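Local coordinates for protein glycoside hydrolase family 61 (Trichoderma reesei QM6a, PDB 5O2X) that probably cleaves cellulose and related polysaccharides oxidatively as a copper-dependent lytic polysaccharide monooxygenase of the AA9 family, at residues His86-Asp100 with Asn152-Ser164. Residues are numbered along the deposited sequence; the frame is centred on the assembly and turned at random.
Sequences HPGPIVDYLANCNGD and NYVLRHEIIALHS. With CU (copper (II) ion), chain S; SO4 (sulfate ion), chain T.
H86 and H163 meet just beyond the ends of two antiparallel strands, 90-96 and 152-161, in the core beta-sandwich of this AA9 lytic polysaccharide monooxygenase, where the sheet reaches the copper site. From CB outward, the H86 side chain meets a partner at each step. Its CB packs on A161 CB, 3.5 Å away; CG and CE1 lie against H163 CE1, and CD2 nears A161 CB; its ND1 sits 3.2 Å from H163 CE1, over one face of that ring; its NE2 binds copper at 1.9 Å. Xaa1, a methylated histidine, and Y174 complete the protein part of the metal site. The two imidazoles form an offset stack, their planes only 7° apart. H163 gets there with CG between its backbone N and carbonyl carbon (chi1 57°), and its NE2 donates to O4 of a sulfate, probably from the crystallisation liquor. With an alanine in place of H163, the H86 ring would probably lose its stacking partner and the sulfate one of its donors. Further along, paired main chains run from P87 to C97. On the face carrying V91 and Y93, R156 grips E158 end-on through NH1 and NH2, while Y199 OH hydrogen-bonds E158 OE1. On the opposite face, H157 ND1 donates to D92 OD1 at 2.8 Å, on its syn side but 27° out of the carboxylate plane; H157 NE2 is hydrogen-bonded to W79 NE1.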
loop_
_atom_site.group_PDB
_atom_site.type_symbol
_atom_site.label_atom_id
_atom_site.label_comp_id
_atom_site.label_asym_id
_atom_site.label_seq_id
_atom_site.Cartn_x
_atom_site.Cartn_y
_atom_site.Cartn_z
ATOM N N HIS A 86 -5.995 -10.556 9.818
ATOM C CA HIS A 86 -7.333 -10.348 9.280
ATOM C C HIS A 86 -7.495 -10.756 7.801
ATOM O O HIS A 86 -6.576 -10.622 7.023
ATOM C CB HIS A 86 -7.729 -8.867 9.323
ATOM C CG HIS A 86 -7.550 -8.199 10.653
ATOM N ND1 HIS A 86 -8.111 -8.675 11.800
ATOM C CD2 HIS A 86 -6.925 -7.052 10.994
ATOM C CE1 HIS A 86 -7.844 -7.810 12.784
ATOM N NE2 HIS A 86 -7.107 -6.823 12.339
ATOM N N PRO A 87 -8.711 -11.152 7.416
ATOM C CA PRO A 87 -9.019 -11.444 6.009
ATOM C C PRO A 87 -9.355 -10.166 5.219
ATOM O O PRO A 87 -10.124 -9.332 5.683
ATOM C CB PRO A 87 -10.280 -12.309 6.128
ATOM C CG PRO A 87 -10.982 -11.786 7.360
ATOM C CD PRO A 87 -9.856 -11.475 8.301
ATOM N N GLY A 88 -8.793 -10.079 4.018
ATOM C CA GLY A 88 -9.206 -9.053 3.099
ATOM C C GLY A 88 -8.261 -8.878 1.931
ATOM O O GLY A 88 -7.264 -9.593 1.784
ATOM N N PRO A 89 -8.583 -7.901 1.070
ATOM C CA PRO A 89 -7.820 -7.655 -0.153
ATOM C C PRO A 89 -6.573 -6.818 0.094
ATOM O O PRO A 89 -6.404 -6.176 1.139
ATOM C CB PRO A 89 -8.828 -6.839 -0.994
ATOM C CG PRO A 89 -9.584 -6.042 0.027
ATOM C CD PRO A 89 -9.766 -7.045 1.171
ATOM N N ILE A 90 -5.714 -6.822 -0.930
ATOM C CA ILE A 90 -4.479 -6.039 -0.934
ATOM C C ILE A 90 -4.415 -5.302 -2.267
ATOM O O ILE A 90 -4.673 -5.901 -3.332
ATOM C CB ILE A 90 -3.238 -6.945 -0.746
ATOM C CG1 ILE A 90 -3.299 -7.574 0.647
ATOM C CG2 ILE A 90 -1.955 -6.142 -0.919
ATOM C CD1 ILE A 90 -2.230 -8.618 0.913
ATOM N N VAL A 91 -4.100 -4.001 -2.207
ATOM C CA VAL A 91 -3.998 -3.169 -3.404
ATOM C C VAL A 91 -2.770 -2.301 -3.302
ATOM O O VAL A 91 -2.255 -1.986 -2.226
ATOM C CB VAL A 91 -5.273 -2.278 -3.557
ATOM C CG1 VAL A 91 -6.492 -3.114 -3.916
ATOM C CG2 VAL A 91 -5.528 -1.410 -2.340
ATOM N N ASP A 92 -2.307 -1.858 -4.484
ATOM C CA ASP A 92 -1.177 -0.940 -4.575
ATOM C C ASP A 92 -1.460 0.111 -5.614
ATOM O O ASP A 92 -1.993 -0.197 -6.701
ATOM C CB ASP A 92 0.132 -1.649 -4.972
ATOM C CG ASP A 92 0.603 -2.563 -3.871
ATOM O OD1 ASP A 92 1.356 -2.120 -2.985
ATOM O OD2 ASP A 92 0.213 -3.779 -3.868
ATOM N N TYR A 93 -1.058 1.340 -5.301
ATOM C CA TYR A 93 -1.219 2.478 -6.184
ATOM C C TYR A 93 0.100 3.229 -6.289
ATOM O O TYR A 93 0.952 3.189 -5.398
ATOM C CB TYR A 93 -2.229 3.492 -5.622
ATOM C CG TYR A 93 -3.609 2.955 -5.343
ATOM C CD1 TYR A 93 -3.909 2.314 -4.148
ATOM C CD2 TYR A 93 -4.629 3.143 -6.253
ATOM C CE1 TYR A 93 -5.173 1.863 -3.859
ATOM C CE2 TYR A 93 -5.924 2.704 -5.964
ATOM C CZ TYR A 93 -6.196 2.066 -4.782
ATOM O OH TYR A 93 -7.480 1.663 -4.537
ATOM N N LEU A 94 0.221 3.985 -7.395
ATOM C CA LEU A 94 1.255 5.005 -7.534
ATOM C C LEU A 94 0.578 6.347 -7.774
ATOM O O LEU A 94 -0.486 6.400 -8.409
ATOM C CB LEU A 94 2.201 4.720 -8.692
ATOM C CG LEU A 94 3.064 3.487 -8.546
ATOM C CD1 LEU A 94 3.788 3.172 -9.826
ATOM C CD2 LEU A 94 4.095 3.634 -7.450
ATOM N N ALA A 95 1.228 7.434 -7.364
ATOM C CA ALA A 95 0.785 8.777 -7.719
ATOM C C ALA A 95 2.012 9.589 -8.036
ATOM O O ALA A 95 2.974 9.625 -7.258
ATOM C CB ALA A 95 0.013 9.471 -6.606
ATOM N N ASN A 96 1.999 10.292 -9.172
ATOM C CA ASN A 96 3.121 11.136 -9.543
ATOM C C ASN A 96 3.216 12.337 -8.591
ATOM O O ASN A 96 2.217 13.005 -8.308
ATOM C CB ASN A 96 2.913 11.600 -10.984
ATOM C CG ASN A 96 4.212 12.032 -11.637
ATOM O OD1 ASN A 96 4.966 12.846 -11.098
ATOM N ND2 ASN A 96 4.503 11.432 -12.796
ATOM N N CYS A 97 4.422 12.614 -8.120
ATOM C CA CYS A 97 4.646 13.749 -7.219
ATOM C C CYS A 97 4.826 15.062 -7.951
ATOM O O CYS A 97 4.847 16.133 -7.329
ATOM C CB CYS A 97 5.879 13.500 -6.368
ATOM S SG CYS A 97 5.516 12.097 -5.262
ATOM N N ASN A 98 4.993 14.997 -9.275
ATOM C CA ASN A 98 5.163 16.177 -10.127
ATOM C C ASN A 98 6.234 17.102 -9.550
ATOM O O ASN A 98 6.058 18.302 -9.478
ATOM C CB ASN A 98 3.849 16.878 -10.382
ATOM C CG ASN A 98 2.838 15.976 -11.083
ATOM O OD1 ASN A 98 3.102 15.496 -12.171
ATOM N ND2 ASN A 98 1.756 15.695 -10.419
ATOM N N GLY A 99 7.351 16.537 -9.170
ATOM C CA GLY A 99 8.372 17.187 -8.360
ATOM C C GLY A 99 8.867 16.203 -7.319
ATOM O O GLY A 99 8.684 14.981 -7.477
ATOM N N ASP A 100 9.557 16.706 -6.284
ATOM C CA ASP A 100 10.042 15.826 -5.242
ATOM C C ASP A 100 8.877 15.309 -4.408
ATOM O O ASP A 100 8.010 16.069 -3.960
ATOM C CB ASP A 100 10.990 16.570 -4.278
ATOM C CG ASP A 100 12.269 17.026 -4.889
ATOM O OD1 ASP A 100 12.657 16.461 -5.937
ATOM O OD2 ASP A 100 12.928 17.921 -4.268
ATOM N N ASN A 152 9.049 10.839 -10.024
ATOM C CA ASN A 152 8.974 10.557 -8.594
ATOM C C ASN A 152 7.526 10.239 -8.266
ATOM O O ASN A 152 6.612 10.953 -8.706
ATOM C CB ASN A 152 9.443 11.781 -7.839
ATOM C CG ASN A 152 10.856 12.117 -8.168
ATOM O OD1 ASN A 152 11.712 11.245 -8.242
ATOM N ND2 ASN A 152 11.118 13.388 -8.320
ATOM N N TYR A 153 7.317 9.161 -7.502
ATOM C CA TYR A 153 5.992 8.690 -7.199
ATOM C C TYR A 153 5.860 8.309 -5.737
ATOM O O TYR A 153 6.787 7.742 -5.148
ATOM C CB TYR A 153 5.639 7.429 -7.991
ATOM C CG TYR A 153 5.655 7.601 -9.504
ATOM C CD1 TYR A 153 6.839 7.477 -10.233
ATOM C CD2 TYR A 153 4.492 7.845 -10.218
ATOM C CE1 TYR A 153 6.878 7.667 -11.628
ATOM C CE2 TYR A 153 4.511 8.022 -11.609
ATOM C CZ TYR A 153 5.708 7.889 -12.295
ATOM O OH TYR A 153 5.689 8.065 -13.671
ATOM N N VAL A 154 4.679 8.564 -5.172
ATOM C CA VAL A 154 4.292 7.932 -3.916
ATOM C C VAL A 154 3.675 6.573 -4.278
ATOM O O VAL A 154 2.733 6.490 -5.069
ATOM C CB VAL A 154 3.316 8.782 -3.125
ATOM C CG1 VAL A 154 2.779 8.017 -1.916
ATOM C CG2 VAL A 154 4.000 10.050 -2.635
ATOM N N LEU A 155 4.218 5.538 -3.639
ATOM C CA LEU A 155 3.715 4.166 -3.703
ATOM C C LEU A 155 2.840 3.976 -2.454
ATOM O O LEU A 155 3.347 4.080 -1.337
ATOM C CB LEU A 155 4.891 3.207 -3.743
ATOM C CG LEU A 155 4.675 1.741 -3.518
ATOM C CD1 LEU A 155 3.778 1.196 -4.560
ATOM C CD2 LEU A 155 6.017 1.017 -3.487
ATOM N N ARG A 156 1.559 3.731 -2.661
ATOM C CA ARG A 156 0.581 3.559 -1.600
ATOM C C ARG A 156 0.143 2.117 -1.619
ATOM O O ARG A 156 -0.613 1.685 -2.486
ATOM C CB ARG A 156 -0.595 4.515 -1.806
ATOM C CG ARG A 156 -1.680 4.446 -0.750
ATOM C CD ARG A 156 -2.867 5.321 -1.127
ATOM N NE ARG A 156 -3.938 5.329 -0.133
ATOM C CZ ARG A 156 -4.802 4.343 0.056
ATOM N NH1 ARG A 156 -4.791 3.287 -0.753
ATOM N NH2 ARG A 156 -5.676 4.386 1.050
ATOM N N HIS A 157 0.650 1.358 -0.627
ATOM C CA HIS A 157 0.317 -0.062 -0.441
ATOM C C HIS A 157 -0.741 -0.172 0.637
ATOM O O HIS A 157 -0.707 0.585 1.613
ATOM C CB HIS A 157 1.608 -0.765 -0.004
ATOM C CG HIS A 157 1.419 -2.183 0.407
ATOM N ND1 HIS A 157 1.149 -3.224 -0.439
ATOM C CD2 HIS A 157 1.416 -2.759 1.640
ATOM C CE1 HIS A 157 1.036 -4.352 0.244
ATOM N NE2 HIS A 157 1.200 -4.102 1.519
ATOM N N GLU A 158 -1.697 -1.080 0.507
ATOM C CA GLU A 158 -2.777 -1.098 1.480
ATOM C C GLU A 158 -3.346 -2.500 1.608
ATOM O O GLU A 158 -3.664 -3.170 0.628
ATOM C CB GLU A 158 -3.874 -0.145 0.997
ATOM C CG GLU A 158 -5.086 0.004 1.889
ATOM C CD GLU A 158 -6.058 1.013 1.318
ATOM O OE1 GLU A 158 -6.213 1.019 0.063
ATOM O OE2 GLU A 158 -6.620 1.828 2.082
ATOM N N ILE A 159 -3.556 -2.918 2.866
ATOM C CA ILE A 159 -4.389 -4.066 3.205
ATOM C C ILE A 159 -5.709 -3.503 3.710
ATOM O O ILE A 159 -5.735 -2.519 4.450
ATOM C CB ILE A 159 -3.764 -4.941 4.324
ATOM C CG1 ILE A 159 -2.355 -5.419 3.979
ATOM C CG2 ILE A 159 -4.666 -6.133 4.591
ATOM C CD1 ILE A 159 -1.682 -6.146 5.117
ATOM N N ILE A 160 -6.820 -4.130 3.312
ATOM C CA ILE A 160 -8.127 -3.801 3.886
ATOM C C ILE A 160 -8.560 -5.051 4.656
ATOM O O ILE A 160 -8.412 -6.201 4.176
ATOM C CB ILE A 160 -9.132 -3.401 2.812
ATOM C CG1 ILE A 160 -8.593 -2.236 1.961
ATOM C CG2 ILE A 160 -10.455 -3.002 3.487
ATOM C CD1 ILE A 160 -9.457 -1.837 0.830
ATOM N N ALA A 161 -8.999 -4.885 5.896
ATOM C CA ALA A 161 -9.520 -5.965 6.694
ATOM C C ALA A 161 -11.033 -5.906 6.704
ATOM O O ALA A 161 -11.625 -4.849 6.963
ATOM C CB ALA A 161 -9.000 -5.886 8.103
ATOM N N LEU A 162 -11.651 -7.079 6.460
ATOM C CA LEU A 162 -13.083 -7.176 6.256
ATOM C C LEU A 162 -13.809 -7.989 7.322
ATOM O O LEU A 162 -15.010 -8.236 7.168
ATOM C CB LEU A 162 -13.389 -7.736 4.864
ATOM C CG LEU A 162 -12.878 -6.915 3.694
ATOM C CD1 LEU A 162 -13.187 -7.660 2.401
ATOM C CD2 LEU A 162 -13.461 -5.502 3.672
ATOM N N HIS A 163 -13.120 -8.443 8.362
ATOM C CA HIS A 163 -13.787 -9.269 9.375
ATOM C C HIS A 163 -14.951 -8.575 10.078
ATOM O O HIS A 163 -15.874 -9.236 10.539
ATOM C CB HIS A 163 -12.761 -9.746 10.396
ATOM C CG HIS A 163 -12.016 -8.635 11.048
ATOM N ND1 HIS A 163 -11.165 -7.809 10.345
ATOM C CD2 HIS A 163 -12.064 -8.179 12.324
ATOM C CE1 HIS A 163 -10.699 -6.901 11.185
ATOM N NE2 HIS A 163 -11.217 -7.106 12.387
ATOM N N SER A 164 -14.940 -7.250 10.123
ATOM C CA SER A 164 -16.004 -6.436 10.767
ATOM C C SER A 164 -16.732 -5.574 9.765
ATOM O O SER A 164 -17.513 -4.714 10.134
ATOM C CB SER A 164 -15.426 -5.585 11.922
ATOM O OG SER A 164 -15.004 -6.461 12.961
HETATM CU CU CU S . -6.316 -5.366 13.347
HETATM S S SO4 T . -10.654 -6.185 15.917
HETATM O O1 SO4 T . -11.275 -7.511 16.107
HETATM O O2 SO4 T . -11.075 -5.423 17.106
HETATM O O3 SO4 T . -9.179 -6.340 15.768
HETATM O O4 SO4 T . -11.108 -5.590 14.704
HETATM O O HOH W 1 -6.917 -8.063 5.923
HETATM O O HOH W 2 7.714 13.231 -10.900
HETATM O O HOH W 3 -5.729 -6.832 15.165
HETATM O O HOH W 4 -8.224 -4.825 13.823
#